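Local coordinates for ileal bile acid-binding protein (Danio rerio, PDB 3ELZ), which probably binds bile acids and fatty acids inside a beta-barrel and carries them through the cytoplasm of ileal cells, at residues A[8-13]-A[110-115]; A[39-44]-A[54-59]; A[49-54]-A[65-70]. All coordinates share one frame; numbering follows the deposited sequence.

How the contacts relate
All three contacts lie in the antiparallel sheet that closes into the beta-barrel of the fatty-acid-binding proteins. Contact 1 brings strand 8-16 near strand 111-119, with strand 124-133 between them in the sheet. Contact 2 pairs strand 41-47, the other neighbour of 8-16, with strand 50-57, and contact 3 pairs 50-57 with 61-68, so that Thr54 belongs to both. Along the chain, contacts 2 and 3 interleave, and both lie between the two segments of contact 1. Centres of contacts 1 and 2 are about 11 Å apart, those of 1 and 3 about 17 Å. Contacts 2 and 3 line cholate sites; contact 1 joins the first strand of the chain to the last but one.

Contact 1. Residues A[8-13]-A[110-115]; sequences GKWETE and GKLVET
Trp10 lays one face of its indole against Leu112, while Glu13 and Lys111 meet by their charged ends. The two strands are not paired: strand 124-133 runs between them in the sheet, and the axes of the short segments 8-13 and 111-115 come no nearer than 8.2 Å, so side chains do the bridging. Leu112 CB sits over the six-membered ring of Trp10, 4.0 Å from its centroid, a CH-pi contact displaced toward the rim. CG of Leu112 stands opposite its own backbone N (chi1 -167°), and CD2 thereby lies along the start of the indole, 3.9 Å from Trp10 CG. At the ring's edge, in its plane, the carbonyl O of Gly110 comes to 3.4 Å from Trp10 CZ3, where the slightly positive ring hydrogens suit an oxygen. The indole nitrogen is bonded to Phe6 O, which helps fix the ring's rotation. Farther along, Lys111 reaches out fully extended and crosses the Glu13 side chain at about a right angle; its NZ gives a hydrogen bond of 3.1 Å to Glu13 OE2 on the syn lone pair, forming a salt bridge. A leucine in place of this glutamate would probably leave the Lys111 ammonium without its carboxylate mate. An aromatic face and a branched aliphatic chain suit the buried part, and opposite charges suit the partly exposed Glu13 and Lys111; together they tie strands that share no backbone pairing.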
loop_
_atom_site.group_PDB
_atom_site.type_symbol
_atom_site.label_atom_id
_atom_site.label_comp_id
_atom_site.label_asym_id
_atom_site.label_seq_id
_atom_site.Cartn_x
_atom_site.Cartn_y
_atom_site.Cartn_z
ATOM N N GLY A 8 4.707 -2.554 -13.996
ATOM C CA GLY A 8 4.784 -4.011 -14.029
ATOM C C GLY A 8 3.999 -4.717 -12.936
ATOM O O GLY A 8 3.177 -4.113 -12.244
ATOM N N LYS A 9 4.276 -6.007 -12.783
ATOM C CA LYS A 9 3.546 -6.881 -11.876
ATOM C C LYS A 9 4.457 -7.281 -10.713
ATOM O O LYS A 9 5.589 -7.721 -10.926
ATOM C CB LYS A 9 3.049 -8.106 -12.657
ATOM C CG LYS A 9 2.049 -9.002 -11.939
ATOM C CD LYS A 9 1.732 -10.239 -12.792
ATOM C CE LYS A 9 1.218 -11.411 -11.954
ATOM N NZ LYS A 9 0.832 -12.585 -12.802
ATOM N N TRP A 10 3.957 -7.110 -9.489
ATOM C CA TRP A 10 4.739 -7.344 -8.265
ATOM C C TRP A 10 4.030 -8.317 -7.322
ATOM O O TRP A 10 2.803 -8.363 -7.292
ATOM C CB TRP A 10 4.987 -6.030 -7.532
ATOM C CG TRP A 10 5.609 -4.961 -8.373
ATOM C CD1 TRP A 10 4.964 -4.108 -9.228
ATOM C CD2 TRP A 10 6.998 -4.615 -8.431
ATOM N NE1 TRP A 10 5.867 -3.259 -9.820
ATOM C CE2 TRP A 10 7.123 -3.546 -9.347
ATOM C CE3 TRP A 10 8.152 -5.110 -7.804
ATOM C CZ2 TRP A 10 8.358 -2.959 -9.650
ATOM C CZ3 TRP A 10 9.379 -4.526 -8.103
ATOM C CH2 TRP A 10 9.472 -3.462 -9.015
ATOM N N GLU A 11 4.802 -9.083 -6.551
ATOM C CA GLU A 11 4.232 -10.076 -5.632
ATOM C C GLU A 11 4.872 -10.003 -4.246
ATOM O O GLU A 11 6.095 -9.948 -4.129
ATOM C CB GLU A 11 4.366 -11.491 -6.211
ATOM C CG GLU A 11 3.653 -12.570 -5.389
ATOM C CD GLU A 11 3.720 -13.951 -6.027
ATOM O OE1 GLU A 11 4.839 -14.452 -6.270
ATOM O OE2 GLU A 11 2.644 -14.541 -6.276
ATOM N N THR A 12 4.045 -10.011 -3.202
ATOM C CA THR A 12 4.541 -9.922 -1.826
ATOM C C THR A 12 5.524 -11.064 -1.529
ATOM O O THR A 12 5.261 -12.226 -1.860
ATOM C CB THR A 12 3.385 -9.909 -0.778
ATOM O OG1 THR A 12 2.510 -8.805 -1.034
ATOM C CG2 THR A 12 3.932 -9.755 0.653
ATOM N N GLU A 13 6.663 -10.722 -0.932
ATOM C CA GLU A 13 7.601 -11.732 -0.457
ATOM C C GLU A 13 7.848 -11.649 1.051
ATOM O O GLU A 13 8.153 -12.662 1.676
ATOM C CB GLU A 13 8.920 -11.699 -1.249
ATOM C CG GLU A 13 9.707 -10.391 -1.149
ATOM C CD GLU A 13 11.153 -10.520 -1.597
ATOM O OE1 GLU A 13 11.523 -11.551 -2.184
ATOM O OE2 GLU A 13 11.930 -9.577 -1.358
ATOM N N GLY A 110 15.698 -2.870 -6.441
ATOM C CA GLY A 110 14.876 -3.478 -7.490
ATOM C C GLY A 110 13.516 -3.970 -7.027
ATOM O O GLY A 110 12.768 -4.561 -7.807
ATOM N N LYS A 111 13.192 -3.707 -5.763
ATOM C CA LYS A 111 11.975 -4.215 -5.126
ATOM C C LYS A 111 10.970 -3.119 -4.767
ATOM O O LYS A 111 11.358 -1.992 -4.463
ATOM C CB LYS A 111 12.347 -5.021 -3.879
ATOM C CG LYS A 111 13.087 -6.319 -4.210
ATOM C CD LYS A 111 13.615 -7.027 -2.980
ATOM C CE LYS A 111 14.221 -8.372 -3.378
ATOM N NZ LYS A 111 14.863 -9.082 -2.237
ATOM N N LEU A 112 9.680 -3.468 -4.820
ATOM C CA LEU A 112 8.606 -2.590 -4.365
ATOM C C LEU A 112 8.490 -2.620 -2.835
ATOM O O LEU A 112 8.157 -3.648 -2.248
ATOM C CB LEU A 112 7.269 -2.995 -5.014
ATOM C CG LEU A 112 6.068 -2.042 -4.917
ATOM C CD1 LEU A 112 6.239 -0.827 -5.835
ATOM C CD2 LEU A 112 4.769 -2.779 -5.229
ATOM N N VAL A 113 8.777 -1.482 -2.202
ATOM C CA VAL A 113 8.770 -1.359 -0.739
ATOM C C VAL A 113 7.648 -0.397 -0.322
ATOM O O VAL A 113 7.656 0.780 -0.693
ATOM C CB VAL A 113 10.172 -0.905 -0.190
ATOM C CG1 VAL A 113 10.200 -0.870 1.340
ATOM C CG2 VAL A 113 11.284 -1.818 -0.706
ATOM N N GLU A 114 6.671 -0.937 0.411
ATOM C CA GLU A 114 5.540 -0.201 0.933
ATOM C C GLU A 114 5.671 -0.068 2.459
ATOM O O GLU A 114 5.549 -1.057 3.188
ATOM C CB GLU A 114 4.228 -0.928 0.592
ATOM C CG GLU A 114 3.911 -1.018 -0.898
ATOM C CD GLU A 114 2.837 -2.058 -1.234
ATOM O OE1 GLU A 114 1.703 -1.660 -1.591
ATOM O OE2 GLU A 114 3.119 -3.271 -1.149
ATOM N N THR A 115 5.907 1.154 2.928
ATOM C CA THR A 115 6.017 1.437 4.363
ATOM C C THR A 115 4.794 2.221 4.831
ATOM O O THR A 115 4.577 3.370 4.404
ATOM C CB THR A 115 7.310 2.227 4.679
ATOM O OG1 THR A 115 8.417 1.593 4.029
ATOM C CG2 THR A 115 7.570 2.321 6.181
#

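Contact 2. Residues A[39-44]-A[54-59]; sequences KLVTEI and TQYYPN. With CHD (cholic acid), chain E.
The hairpin of strands 41-47 and 50-57 forms part of the barrel wall, with a cholate-binding tyrosine, Tyr57, on segment 54-59. Its antiparallel frame is clearest at Glu43 and Thr54, a hydrogen-bonded pair: Glu43 N reaches Thr54 O at 2.7 Å in the carbonyl plane, and Thr54 N answers to Glu43 O. On the face carrying these residues, Glu43 stretches out with CG opposite its backbone N (chi1 -172°), which brings its carboxylate to the phenol of Tyr56. The hydroxyl OH of Tyr56 donates to Glu43 OE2 over 2.7 Å, from above the carboxylate plane, and the carboxylate and ring planes are inclined by only 15°. Thr42 and Gln55 occupy the other face, where one water bridges them, lying 2.9 Å from Thr42 OG1 and accepting from Gln55 NE2. Leu40 comes over one face of the Tyr57 ring, its CD1 3.9 Å from the centroid in a CH-pi contact. At the edge of that ring, in its plane, stands O7 of cholate E, 3.4 Å from Tyr57 CE1; Val78 touches the same side chain. Leucine is apt here because an apolar methyl can back an aromatic face. Gln55 touches another cholate, consistent with a wall that presents bile acids with an aromatic ring backed by Leu40 and a polar side chain whose amide is tied through water to Thr42.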
loop_
_atom_site.group_PDB
_atom_site.type_symbol
_atom_site.label_atom_id
_atom_site.label_comp_id
_atom_site.label_asym_id
_atom_site.label_seq_id
_atom_site.Cartn_x
_atom_site.Cartn_y
_atom_site.Cartn_z
ATOM N N LYS A 39 -0.191 -13.613 0.097
ATOM C CA LYS A 39 0.708 -12.957 -0.865
ATOM C C LYS A 39 -0.041 -12.126 -1.915
ATOM O O LYS A 39 -0.619 -12.664 -2.854
ATOM C CB LYS A 39 1.605 -13.999 -1.551
ATOM C CG LYS A 39 3.015 -14.194 -0.949
ATOM C CD LYS A 39 3.094 -13.926 0.561
ATOM C CE LYS A 39 4.465 -14.295 1.142
ATOM N NZ LYS A 39 4.579 -15.763 1.389
ATOM N N LEU A 40 -0.011 -10.810 -1.747
ATOM C CA LEU A 40 -0.696 -9.883 -2.646
ATOM C C LEU A 40 0.049 -9.690 -3.972
ATOM O O LEU A 40 1.272 -9.551 -3.993
ATOM C CB LEU A 40 -0.877 -8.526 -1.945
ATOM C CG LEU A 40 -1.456 -7.357 -2.755
ATOM C CD1 LEU A 40 -2.947 -7.534 -3.025
ATOM C CD2 LEU A 40 -1.196 -6.050 -2.041
ATOM N N VAL A 41 -0.699 -9.666 -5.070
ATOM C CA VAL A 41 -0.147 -9.287 -6.376
ATOM C C VAL A 41 -0.590 -7.857 -6.706
ATOM O O VAL A 41 -1.781 -7.548 -6.668
ATOM C CB VAL A 41 -0.541 -10.305 -7.498
ATOM C CG1 VAL A 41 -0.119 -9.815 -8.882
ATOM C CG2 VAL A 41 0.075 -11.670 -7.216
ATOM N N THR A 42 0.388 -6.996 -6.994
ATOM C CA THR A 42 0.163 -5.591 -7.349
ATOM C C THR A 42 0.530 -5.366 -8.821
ATOM O O THR A 42 1.589 -5.802 -9.263
ATOM C CB THR A 42 1.037 -4.636 -6.491
ATOM O OG1 THR A 42 0.857 -4.915 -5.097
ATOM C CG2 THR A 42 0.686 -3.176 -6.771
ATOM N N GLU A 43 -0.346 -4.682 -9.561
ATOM C CA GLU A 43 -0.132 -4.373 -10.977
ATOM C C GLU A 43 -0.181 -2.856 -11.217
ATOM O O GLU A 43 -1.208 -2.219 -10.990
ATOM C CB GLU A 43 -1.181 -5.094 -11.826
ATOM C CG GLU A 43 -0.959 -5.006 -13.317
ATOM C CD GLU A 43 -1.975 -5.813 -14.111
ATOM O OE1 GLU A 43 -2.136 -5.529 -15.318
ATOM O OE2 GLU A 43 -2.605 -6.730 -13.536
ATOM N N ILE A 44 0.929 -2.284 -11.679
ATOM C CA ILE A 44 1.052 -0.822 -11.778
ATOM C C ILE A 44 1.311 -0.358 -13.209
ATOM O O ILE A 44 2.182 -0.891 -13.883
ATOM C CB ILE A 44 2.179 -0.266 -10.841
ATOM C CG1 ILE A 44 1.965 -0.718 -9.391
ATOM C CG2 ILE A 44 2.285 1.266 -10.941
ATOM C CD1 ILE A 44 3.264 -0.735 -8.555
ATOM N N THR A 54 -3.283 -1.518 -9.141
ATOM C CA THR A 54 -4.251 -2.602 -9.065
ATOM C C THR A 54 -3.762 -3.688 -8.120
ATOM O O THR A 54 -2.601 -4.102 -8.182
ATOM C CB THR A 54 -4.570 -3.120 -10.468
ATOM O OG1 THR A 54 -5.106 -2.037 -11.230
ATOM C CG2 THR A 54 -5.598 -4.251 -10.443
ATOM N N GLN A 55 -4.645 -4.108 -7.216
ATOM C CA GLN A 55 -4.285 -5.086 -6.196
ATOM C C GLN A 55 -5.263 -6.250 -6.208
ATOM O O GLN A 55 -6.481 -6.058 -6.120
ATOM C CB GLN A 55 -4.221 -4.436 -4.815
ATOM C CG GLN A 55 -3.158 -3.354 -4.681
ATOM C CD GLN A 55 -3.387 -2.470 -3.481
ATOM O OE1 GLN A 55 -4.507 -2.020 -3.233
ATOM N NE2 GLN A 55 -2.329 -2.207 -2.728
ATOM N N TYR A 56 -4.713 -7.455 -6.320
ATOM C CA TYR A 56 -5.511 -8.660 -6.498
ATOM C C TYR A 56 -5.674 -9.418 -5.187
ATOM O O TYR A 56 -4.695 -9.859 -4.578
ATOM C CB TYR A 56 -4.892 -9.552 -7.580
ATOM C CG TYR A 56 -4.969 -8.947 -8.964
ATOM C CD1 TYR A 56 -6.037 -9.242 -9.816
ATOM C CD2 TYR A 56 -3.987 -8.067 -9.417
ATOM C CE1 TYR A 56 -6.117 -8.680 -11.087
ATOM C CE2 TYR A 56 -4.058 -7.503 -10.671
ATOM C CZ TYR A 56 -5.121 -7.813 -11.507
ATOM O OH TYR A 56 -5.190 -7.247 -12.762
ATOM N N TYR A 57 -6.926 -9.565 -4.769
ATOM C CA TYR A 57 -7.259 -10.179 -3.492
ATOM C C TYR A 57 -7.979 -11.516 -3.690
ATOM O O TYR A 57 -8.367 -11.855 -4.816
ATOM C CB TYR A 57 -8.093 -9.202 -2.652
ATOM C CG TYR A 57 -7.314 -7.991 -2.164
ATOM C CD1 TYR A 57 -6.543 -8.057 -1.001
ATOM C CD2 TYR A 57 -7.349 -6.781 -2.860
ATOM C CE1 TYR A 57 -5.820 -6.957 -0.547
ATOM C CE2 TYR A 57 -6.625 -5.657 -2.401
ATOM C CZ TYR A 57 -5.868 -5.761 -1.244
ATOM O OH TYR A 57 -5.164 -4.670 -0.773
ATOM N N PRO A 58 -8.145 -12.299 -2.605
ATOM C CA PRO A 58 -8.824 -13.591 -2.731
ATOM C C PRO A 58 -10.249 -13.488 -3.278
ATOM O O PRO A 58 -10.877 -12.430 -3.182
ATOM C CB PRO A 58 -8.852 -14.121 -1.290
ATOM C CG PRO A 58 -8.604 -12.929 -0.422
ATOM C CD PRO A 58 -7.705 -12.048 -1.218
ATOM N N ASN A 59 -10.732 -14.588 -3.850
ATOM C CA ASN A 59 -12.100 -14.706 -4.371
ATOM C C ASN A 59 -12.424 -13.777 -5.557
ATOM O O ASN A 59 -13.574 -13.347 -5.713
ATOM C CB ASN A 59 -13.138 -14.537 -3.242
ATOM C CG ASN A 59 -12.924 -15.512 -2.092
ATOM O OD1 ASN A 59 -13.305 -16.678 -2.176
ATOM N ND2 ASN A 59 -12.331 -15.027 -1.000
HETATM C C1 CHD E . -3.837 -4.437 6.993
HETATM C C2 CHD E . -2.361 -4.571 6.595
HETATM C C3 CHD E . -2.025 -3.577 5.479
HETATM O O3 CHD E . -0.669 -3.736 5.110
HETATM C C4 CHD E . -2.894 -3.885 4.255
HETATM C C5 CHD E . -4.400 -3.758 4.620
HETATM C C6 CHD E . -5.297 -3.981 3.353
HETATM C C7 CHD E . -5.397 -5.467 2.945
HETATM O O7 CHD E . -4.182 -5.922 2.288
HETATM C C8 CHD E . -5.803 -6.362 4.148
HETATM C C9 CHD E . -4.898 -6.144 5.396
HETATM C C10 CHD E . -4.825 -4.643 5.831
HETATM C C11 CHD E . -5.234 -7.104 6.571
HETATM C C12 CHD E . -5.406 -8.576 6.123
HETATM O O12 CHD E . -4.116 -9.137 5.816
HETATM C C13 CHD E . -6.381 -8.723 4.932
HETATM C C14 CHD E . -5.863 -7.865 3.783
HETATM C C15 CHD E . -6.804 -8.267 2.642
HETATM C C16 CHD E . -6.805 -9.797 2.768
HETATM C C17 CHD E . -6.282 -10.098 4.195
HETATM C C18 CHD E . -7.834 -8.355 5.346
HETATM C C19 CHD E . -6.198 -4.151 6.308
HETATM C C20 CHD E . -7.031 -11.302 4.824
HETATM C C21 CHD E . -6.700 -11.532 6.313
HETATM C C22 CHD E . -6.736 -12.573 4.020
HETATM C C23 CHD E . -7.953 -13.487 3.975
HETATM O O25 CHD E . -8.674 -15.513 2.969
HETATM C C24 CHD E . -7.676 -14.802 3.239
HETATM O O26 CHD E . -6.484 -15.068 2.961
HETATM O O HOH W 1 0.233 -2.429 -3.752
#

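Contact 3. Residues A[49-54]-A[65-70]; sequences DDFTWT and NKFIVG. With CHD (cholic acid), chain D.
Strands 50-57 and 61-68 make a beta hairpin whose inner face, carrying Phe51, Trp53, Asn65 and Phe67, lines the cavity that holds cholate D. Phe51 and Phe67 form a hydrogen-bonded antiparallel pair, with Phe51 N to Phe67 O at 2.8 Å and the return bond from Phe67 N to Phe51 O. Their rings are nearly parallel (planes at 8°) but displaced enough that little of one lies over the other; instead Phe51 CB rests over the face of Phe67, 3.7 Å from its centroid. Phe67 gets there by placing CG between its backbone N and carbonyl carbon (chi1 63°), folding the ring across toward Phe51. The steroid packs on the aromatic wall: C6 of cholate D lies over one face of the Trp53 indole, 3.5 Å from CG, and the methyl C19 comes to 3.6 Å from Phe67 CE1. Leu94 touches all three aromatic side chains. On the opposite face Lys66 curls back, and its NZ is gripped by a salt bridge to Asp50 OD2 (2.9 Å), by Thr52 OG1 (2.8 Å), and by Phe51 O, which it meets from above the carbonyl plane. Lysine suits this outer surface, where the long chain can bend to gather acceptors from three residues. Outside, then, Lys66 with Asp50 and Thr52 links the strands; inside, Trp53 and Phe67 give the steroid's hydrocarbon skeleton largely apolar aromatic surfaces.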
loop_
_atom_site.group_PDB
_atom_site.type_symbol
_atom_site.label_atom_id
_atom_site.label_comp_id
_atom_site.label_asym_id
_atom_site.label_seq_id
_atom_site.Cartn_x
_atom_site.Cartn_y
_atom_site.Cartn_z
ATOM N N ASP A 49 2.852 11.389 -14.395
ATOM C CA ASP A 49 2.285 11.711 -13.083
ATOM C C ASP A 49 1.038 10.868 -12.811
ATOM O O ASP A 49 0.561 10.792 -11.679
ATOM C CB ASP A 49 1.957 13.209 -12.977
ATOM C CG ASP A 49 3.140 14.053 -12.468
ATOM O OD1 ASP A 49 2.992 15.295 -12.416
ATOM O OD2 ASP A 49 4.202 13.495 -12.108
ATOM N N ASP A 50 0.525 10.227 -13.856
ATOM C CA ASP A 50 -0.641 9.372 -13.735
ATOM C C ASP A 50 -0.246 7.946 -13.371
ATOM O O ASP A 50 0.644 7.356 -13.990
ATOM C CB ASP A 50 -1.471 9.394 -15.025
ATOM C CG ASP A 50 -2.720 8.522 -14.932
ATOM O OD1 ASP A 50 -2.805 7.525 -15.683
ATOM O OD2 ASP A 50 -3.606 8.817 -14.092
ATOM N N PHE A 51 -0.919 7.408 -12.356
ATOM C CA PHE A 51 -0.728 6.023 -11.925
ATOM C C PHE A 51 -2.043 5.261 -11.915
ATOM O O PHE A 51 -3.064 5.793 -11.484
ATOM C CB PHE A 51 -0.134 5.972 -10.513
ATOM C CG PHE A 51 1.320 6.335 -10.447
ATOM C CD1 PHE A 51 1.722 7.672 -10.417
ATOM C CD2 PHE A 51 2.295 5.339 -10.388
ATOM C CE1 PHE A 51 3.077 8.012 -10.345
ATOM C CE2 PHE A 51 3.651 5.673 -10.318
ATOM C CZ PHE A 51 4.036 7.012 -10.297
ATOM N N THR A 52 -2.000 4.022 -12.396
ATOM C CA THR A 52 -3.074 3.053 -12.193
ATOM C C THR A 52 -2.490 1.922 -11.345
ATOM O O THR A 52 -1.447 1.361 -11.680
ATOM C CB THR A 52 -3.645 2.517 -13.519
ATOM O OG1 THR A 52 -3.866 3.607 -14.422
ATOM C CG2 THR A 52 -4.966 1.780 -13.282
ATOM N N TRP A 53 -3.162 1.609 -10.241
ATOM C CA TRP A 53 -2.577 0.789 -9.175
ATOM C C TRP A 53 -3.587 -0.283 -8.771
ATOM O O TRP A 53 -4.611 0.001 -8.156
ATOM C CB TRP A 53 -2.209 1.682 -7.988
ATOM C CG TRP A 53 -1.157 1.130 -7.046
ATOM C CD1 TRP A 53 -1.322 0.142 -6.109
ATOM C CD2 TRP A 53 0.205 1.565 -6.930
ATOM N NE1 TRP A 53 -0.146 -0.071 -5.429
ATOM C CE2 TRP A 53 0.809 0.788 -5.910
ATOM C CE3 TRP A 53 0.978 2.531 -7.591
ATOM C CZ2 TRP A 53 2.152 0.944 -5.539
ATOM C CZ3 TRP A 53 2.312 2.683 -7.223
ATOM C CH2 TRP A 53 2.883 1.897 -6.201
ATOM N N THR A 54 -3.283 -1.518 -9.141
ATOM C CA THR A 54 -4.251 -2.602 -9.065
ATOM C C THR A 54 -3.762 -3.688 -8.120
ATOM O O THR A 54 -2.601 -4.102 -8.182
ATOM C CB THR A 54 -4.570 -3.120 -10.468
ATOM O OG1 THR A 54 -5.106 -2.037 -11.230
ATOM C CG2 THR A 54 -5.598 -4.251 -10.443
ATOM N N ASN A 65 -6.765 1.627 -7.836
ATOM C CA ASN A 65 -6.650 3.060 -7.592
ATOM C C ASN A 65 -6.095 3.801 -8.804
ATOM O O ASN A 65 -5.258 3.284 -9.536
ATOM C CB ASN A 65 -5.822 3.355 -6.332
ATOM C CG ASN A 65 -6.617 3.164 -5.066
ATOM O OD1 ASN A 65 -6.467 2.158 -4.367
ATOM N ND2 ASN A 65 -7.493 4.112 -4.774
ATOM N N LYS A 66 -6.618 4.996 -9.038
ATOM C CA LYS A 66 -6.162 5.848 -10.127
ATOM C C LYS A 66 -5.933 7.236 -9.600
ATOM O O LYS A 66 -6.840 7.839 -9.025
ATOM C CB LYS A 66 -7.180 5.898 -11.272
ATOM C CG LYS A 66 -6.899 4.905 -12.363
ATOM C CD LYS A 66 -7.247 5.461 -13.745
ATOM C CE LYS A 66 -6.243 6.524 -14.192
ATOM N NZ LYS A 66 -4.827 6.162 -13.852
ATOM N N PHE A 67 -4.723 7.743 -9.800
ATOM C CA PHE A 67 -4.358 9.040 -9.267
ATOM C C PHE A 67 -3.268 9.730 -10.074
ATOM O O PHE A 67 -2.475 9.091 -10.778
ATOM C CB PHE A 67 -3.941 8.916 -7.785
ATOM C CG PHE A 67 -2.716 8.066 -7.561
ATOM C CD1 PHE A 67 -2.831 6.687 -7.374
ATOM C CD2 PHE A 67 -1.452 8.640 -7.540
ATOM C CE1 PHE A 67 -1.694 5.895 -7.176
ATOM C CE2 PHE A 67 -0.311 7.854 -7.334
ATOM C CZ PHE A 67 -0.438 6.483 -7.148
ATOM N N ILE A 68 -3.259 11.053 -9.954
ATOM C CA ILE A 68 -2.244 11.920 -10.525
ATOM C C ILE A 68 -1.540 12.541 -9.333
ATOM O O ILE A 68 -2.186 12.987 -8.381
ATOM C CB ILE A 68 -2.866 13.010 -11.457
ATOM C CG1 ILE A 68 -3.438 12.382 -12.730
ATOM C CG2 ILE A 68 -1.844 14.090 -11.856
ATOM C CD1 ILE A 68 -4.806 11.783 -12.568
ATOM N N VAL A 69 -0.215 12.517 -9.379
ATOM C CA VAL A 69 0.634 13.123 -8.368
ATOM C C VAL A 69 0.272 14.593 -8.179
ATOM O O VAL A 69 0.269 15.357 -9.137
ATOM C CB VAL A 69 2.132 13.010 -8.773
ATOM C CG1 VAL A 69 3.022 13.831 -7.830
ATOM C CG2 VAL A 69 2.566 11.558 -8.795
ATOM N N GLY A 70 -0.045 14.966 -6.940
ATOM C CA GLY A 70 -0.225 16.362 -6.558
ATOM C C GLY A 70 -1.612 16.913 -6.796
ATOM O O GLY A 70 -1.866 18.083 -6.557
HETATM C C1 CHD D . -1.069 6.626 -2.360
HETATM C C2 CHD D . 0.231 6.356 -1.583
HETATM C C3 CHD D . 1.234 5.573 -2.426
HETATM O O3 CHD D . 2.335 5.243 -1.582
HETATM C C4 CHD D . 0.625 4.285 -3.022
HETATM C C5 CHD D . -0.757 4.520 -3.703
HETATM C C6 CHD D . -1.337 3.166 -4.184
HETATM C C7 CHD D . -2.072 2.351 -3.094
HETATM O O7 CHD D . -1.129 1.620 -2.307
HETATM C C8 CHD D . -2.997 3.202 -2.188
HETATM C C9 CHD D . -2.305 4.502 -1.683
HETATM C C10 CHD D . -1.777 5.365 -2.858
HETATM C C11 CHD D . -3.171 5.325 -0.671
HETATM C C12 CHD D . -3.748 4.461 0.464
HETATM O O12 CHD D . -2.705 4.078 1.363
HETATM C C13 CHD D . -4.476 3.214 -0.077
HETATM C C14 CHD D . -3.499 2.410 -0.980
HETATM C C15 CHD D . -4.288 1.129 -1.275
HETATM C C16 CHD D . -4.942 0.826 0.086
HETATM C C17 CHD D . -4.681 2.096 0.968
HETATM C C18 CHD D . -5.798 3.629 -0.784
HETATM C C19 CHD D . -2.961 5.813 -3.756
HETATM C C20 CHD D . -5.784 2.306 2.039
HETATM C C21 CHD D . -5.709 3.593 2.890
HETATM C C22 CHD D . -5.813 1.102 2.960
HETATM C C23 CHD D . -7.246 0.584 2.872
HETATM O O25 CHD D . -7.425 -1.583 3.649
HETATM C C24 CHD D . -7.242 -0.905 2.623
HETATM O O26 CHD D . -7.063 -1.319 1.439
#